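Local structure of immunoreactive 84kD antigen PG93 (Porphyromonas gingivalis, 5M11) at residues Y461-M473 with D480-S492. The protein is an essential surface component of the type-IX secretion system of Porphyromonas gingivalis, a metal-binding protein that probably takes part in protein export. Numbering follows the deposited sequence.
Sequences YPDVANLASFGNM and DKWVNILHRSGGS. With ZN (zinc ion), chain G.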
# COMPACT_ATOMS: atom_id res chain seq x y z
N TYR A 461 -17.63 -28.87 16.03
CA TYR A 461 -18.83 -28.77 16.84
C TYR A 461 -20.00 -28.58 15.86
O TYR A 461 -19.91 -27.67 15.04
CB TYR A 461 -18.71 -27.65 17.87
CG TYR A 461 -17.45 -27.73 18.70
CD1 TYR A 461 -17.34 -28.64 19.75
CD2 TYR A 461 -16.36 -26.88 18.46
CE1 TYR A 461 -16.18 -28.72 20.53
CE2 TYR A 461 -15.21 -26.94 19.24
CZ TYR A 461 -15.12 -27.85 20.28
OH TYR A 461 -14.00 -27.90 21.06
N PRO A 462 -21.03 -29.46 15.85
CA PRO A 462 -22.11 -29.36 14.83
C PRO A 462 -22.63 -27.95 14.50
O PRO A 462 -22.90 -27.67 13.32
CB PRO A 462 -23.24 -30.20 15.42
CG PRO A 462 -22.58 -31.18 16.30
CD PRO A 462 -21.23 -30.64 16.72
N ASP A 463 -22.74 -27.07 15.51
CA ASP A 463 -23.19 -25.67 15.37
C ASP A 463 -22.21 -24.82 14.46
O ASP A 463 -22.68 -23.90 13.79
CB ASP A 463 -23.40 -25.00 16.76
CG ASP A 463 -22.68 -25.66 17.94
OD1 ASP A 463 -23.23 -26.65 18.50
OD2 ASP A 463 -21.57 -25.20 18.30
N VAL A 464 -20.90 -25.16 14.41
CA VAL A 464 -19.89 -24.46 13.57
C VAL A 464 -19.36 -25.33 12.39
O VAL A 464 -18.64 -24.80 11.55
CB VAL A 464 -18.67 -23.90 14.37
CG1 VAL A 464 -19.06 -22.71 15.23
CG2 VAL A 464 -17.96 -24.99 15.18
N ALA A 465 -19.70 -26.64 12.33
CA ALA A 465 -19.22 -27.53 11.26
C ALA A 465 -19.79 -27.14 9.89
O ALA A 465 -20.93 -26.66 9.79
CB ALA A 465 -19.55 -28.97 11.57
N ASN A 466 -18.93 -27.29 8.86
CA ASN A 466 -19.14 -27.07 7.41
C ASN A 466 -19.30 -25.60 7.00
O ASN A 466 -19.57 -25.36 5.82
CB ASN A 466 -20.30 -27.90 6.89
CG ASN A 466 -20.02 -29.38 6.91
OD1 ASN A 466 -19.13 -29.87 6.22
ND2 ASN A 466 -20.79 -30.13 7.70
N LEU A 467 -19.07 -24.63 7.91
CA LEU A 467 -19.18 -23.21 7.54
C LEU A 467 -18.09 -22.85 6.55
O LEU A 467 -16.98 -23.38 6.64
CB LEU A 467 -19.19 -22.24 8.74
CG LEU A 467 -18.00 -22.18 9.72
CD1 LEU A 467 -16.95 -21.18 9.25
CD2 LEU A 467 -18.48 -21.74 11.09
N ALA A 468 -18.43 -21.99 5.59
CA ALA A 468 -17.57 -21.53 4.50
C ALA A 468 -16.18 -21.05 4.96
O ALA A 468 -15.18 -21.58 4.49
CB ALA A 468 -18.27 -20.43 3.72
N SER A 469 -16.11 -20.06 5.87
CA SER A 469 -14.82 -19.54 6.30
C SER A 469 -14.84 -18.89 7.66
O SER A 469 -15.76 -18.13 7.99
CB SER A 469 -14.30 -18.52 5.29
OG SER A 469 -13.10 -17.91 5.73
N PHE A 470 -13.79 -19.19 8.43
CA PHE A 470 -13.49 -18.60 9.72
C PHE A 470 -12.57 -17.41 9.47
O PHE A 470 -12.10 -17.23 8.34
CB PHE A 470 -12.81 -19.63 10.66
CG PHE A 470 -13.70 -20.64 11.35
CD1 PHE A 470 -14.38 -20.31 12.52
CD2 PHE A 470 -13.79 -21.94 10.88
CE1 PHE A 470 -15.16 -21.26 13.19
CE2 PHE A 470 -14.60 -22.89 11.52
CZ PHE A 470 -15.27 -22.54 12.68
N GLY A 471 -12.31 -16.62 10.50
CA GLY A 471 -11.46 -15.44 10.39
C GLY A 471 -10.08 -15.67 10.93
O GLY A 471 -9.21 -16.20 10.23
N ASN A 472 -9.86 -15.27 12.17
CA ASN A 472 -8.56 -15.38 12.83
C ASN A 472 -8.70 -16.00 14.23
O ASN A 472 -9.77 -15.93 14.84
CB ASN A 472 -7.87 -14.01 12.89
CG ASN A 472 -7.78 -13.30 11.56
OD1 ASN A 472 -8.58 -12.40 11.25
ND2 ASN A 472 -6.82 -13.71 10.74
N MET A 473 -7.63 -16.61 14.74
CA MET A 473 -7.71 -17.27 16.03
C MET A 473 -6.90 -16.56 17.11
O MET A 473 -5.74 -16.20 16.88
CB MET A 473 -7.24 -18.74 15.91
CG MET A 473 -7.40 -19.57 17.17
SD MET A 473 -6.77 -21.26 16.94
CE MET A 473 -7.94 -21.90 15.75
N ASP A 480 -8.37 -21.08 26.21
CA ASP A 480 -9.57 -20.83 25.41
C ASP A 480 -9.18 -20.34 24.02
O ASP A 480 -8.21 -19.58 23.89
CB ASP A 480 -10.48 -19.79 26.10
CG ASP A 480 -11.22 -20.28 27.32
OD1 ASP A 480 -10.75 -21.25 27.96
OD2 ASP A 480 -12.26 -19.66 27.66
N LYS A 481 -9.90 -20.78 22.99
CA LYS A 481 -9.60 -20.38 21.62
C LYS A 481 -10.79 -19.66 21.05
O LYS A 481 -11.89 -20.21 21.08
CB LYS A 481 -9.19 -21.59 20.75
CG LYS A 481 -7.88 -22.22 21.20
CD LYS A 481 -7.84 -23.71 20.97
CE LYS A 481 -6.57 -24.34 21.52
NZ LYS A 481 -6.71 -24.70 22.96
N TRP A 482 -10.58 -18.41 20.60
CA TRP A 482 -11.63 -17.58 20.00
C TRP A 482 -11.40 -17.53 18.52
O TRP A 482 -10.29 -17.22 18.09
CB TRP A 482 -11.66 -16.14 20.59
CG TRP A 482 -12.01 -16.05 22.05
CD1 TRP A 482 -11.48 -16.79 23.07
CD2 TRP A 482 -12.87 -15.08 22.67
NE1 TRP A 482 -12.03 -16.41 24.27
CE2 TRP A 482 -12.86 -15.34 24.06
CE3 TRP A 482 -13.69 -14.04 22.19
CZ2 TRP A 482 -13.62 -14.60 24.97
CZ3 TRP A 482 -14.44 -13.31 23.08
CH2 TRP A 482 -14.41 -13.60 24.46
N VAL A 483 -12.42 -17.89 17.74
CA VAL A 483 -12.35 -17.84 16.27
C VAL A 483 -13.57 -17.07 15.76
O VAL A 483 -14.68 -17.47 16.10
CB VAL A 483 -12.20 -19.22 15.56
CG1 VAL A 483 -11.57 -19.06 14.18
CG2 VAL A 483 -11.38 -20.22 16.37
N ASN A 484 -13.37 -16.00 14.97
CA ASN A 484 -14.47 -15.23 14.35
C ASN A 484 -15.01 -15.95 13.10
O ASN A 484 -14.27 -16.70 12.48
CB ASN A 484 -14.08 -13.77 14.02
CG ASN A 484 -12.83 -13.53 13.18
OD1 ASN A 484 -11.70 -13.79 13.59
ND2 ASN A 484 -13.01 -12.85 12.07
N ILE A 485 -16.30 -15.75 12.76
CA ILE A 485 -16.92 -16.38 11.57
C ILE A 485 -17.02 -15.35 10.46
O ILE A 485 -17.75 -14.36 10.59
CB ILE A 485 -18.32 -17.05 11.83
CG1 ILE A 485 -18.44 -17.70 13.26
CG2 ILE A 485 -18.71 -18.04 10.71
CD1 ILE A 485 -17.65 -18.91 13.57
N LEU A 486 -16.28 -15.57 9.36
CA LEU A 486 -16.34 -14.66 8.23
C LEU A 486 -17.50 -14.99 7.29
O LEU A 486 -18.05 -14.07 6.69
CB LEU A 486 -15.02 -14.65 7.45
CG LEU A 486 -13.86 -13.82 8.01
CD1 LEU A 486 -12.70 -13.85 7.05
CD2 LEU A 486 -14.26 -12.37 8.27
N HIS A 487 -17.87 -16.29 7.16
CA HIS A 487 -18.96 -16.75 6.30
C HIS A 487 -19.48 -18.19 6.64
O HIS A 487 -18.67 -19.09 6.84
CB HIS A 487 -18.51 -16.71 4.81
CG HIS A 487 -19.04 -15.53 4.06
ND1 HIS A 487 -18.29 -14.36 3.91
CD2 HIS A 487 -20.25 -15.35 3.47
CE1 HIS A 487 -19.06 -13.53 3.23
NE2 HIS A 487 -20.26 -14.07 2.95
N ARG A 488 -20.82 -18.38 6.67
CA ARG A 488 -21.44 -19.71 6.85
C ARG A 488 -21.66 -20.34 5.48
O ARG A 488 -21.16 -21.42 5.20
CB ARG A 488 -22.82 -19.64 7.56
CG ARG A 488 -22.86 -19.29 9.04
CD ARG A 488 -22.40 -20.41 9.97
NE ARG A 488 -23.36 -21.49 10.12
CZ ARG A 488 -23.12 -22.60 10.81
NH1 ARG A 488 -21.94 -22.78 11.39
NH2 ARG A 488 -24.05 -23.55 10.90
N SER A 489 -22.47 -19.63 4.66
CA SER A 489 -22.94 -19.95 3.32
C SER A 489 -23.55 -18.69 2.67
O SER A 489 -23.74 -17.68 3.36
CB SER A 489 -23.98 -21.07 3.39
OG SER A 489 -24.43 -21.43 2.09
N GLY A 490 -23.87 -18.78 1.38
CA GLY A 490 -24.47 -17.71 0.60
C GLY A 490 -25.91 -17.42 0.98
O GLY A 490 -26.83 -18.11 0.54
N GLY A 491 -26.09 -16.39 1.81
CA GLY A 491 -27.39 -15.93 2.30
C GLY A 491 -27.62 -16.16 3.78
O GLY A 491 -28.74 -16.00 4.26
N SER A 492 -26.56 -16.55 4.52
CA SER A 492 -26.65 -16.81 5.95
C SER A 492 -26.04 -15.66 6.74
O SER A 492 -24.97 -15.15 6.40
CB SER A 492 -25.96 -18.12 6.30
OG SER A 492 -26.46 -19.20 5.53
ZN ZN G . -22.14 -25.36 20.29
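With chi1 of Asn484 at 53°, its CG sits between the backbone N and the carbonyl carbon, which swings the amide across to 461-473; Arg488, by contrast, bends at both chi2 and chi3, which returns a side chain that starts out away from 461-473 and brings its guanidinium back toward that loop, with Leu467 CD2 near its edge. The two residues work at different points of a beta hairpin, the first two strands of a four-stranded antiparallel beta-propeller blade. Asn484 uses both its oxygens: the backbone O accepts from Gly471 N at 2.8 Å, and side-chain OD1 accepts from Asn472 N with an N-H...O angle of 165°, the donor standing above the amide plane. OD1 thereby takes a place in the pairing where the register slips by one residue between Phe470 and Met473. A second irregularity, a classic beta bulge, sets Leu486 and His487 opposite Ser469: Ser469 O receives His487 N at 2.9 Å, while Leu486 N makes a weaker bond to the same oxygen. Ser469 N returns a nearly straight bond to His487 O.

On the apolar side, Phe470 and Ile485 lie side by side, CE1 of Phe470 being 3.4 Å from CD1 of Ile485. The Val483 side chain runs about perpendicular to that of Phe470, its CG1 3.5 Å from Phe470 CD1, and Leu467 CD1 lies over one ring face, offset toward the rim. Thr438 of strand 435-439 extends this packing against Phe470, Met473 and Val483. Leu467 CD2 also meets Ile485 CG2 at 3.7 Å.

Earlier in the same loop than Leu467, Asp463 binds a zinc ion through both carboxylate oxygens, and His514 completes the site. The backbone of this metal ligand is touched by the arginine: Arg488 NH1 donates a weak, bent bond to Asp463 O, 2.7 Å long at 119°, with Val464 CA in plane at the guanidinium edge.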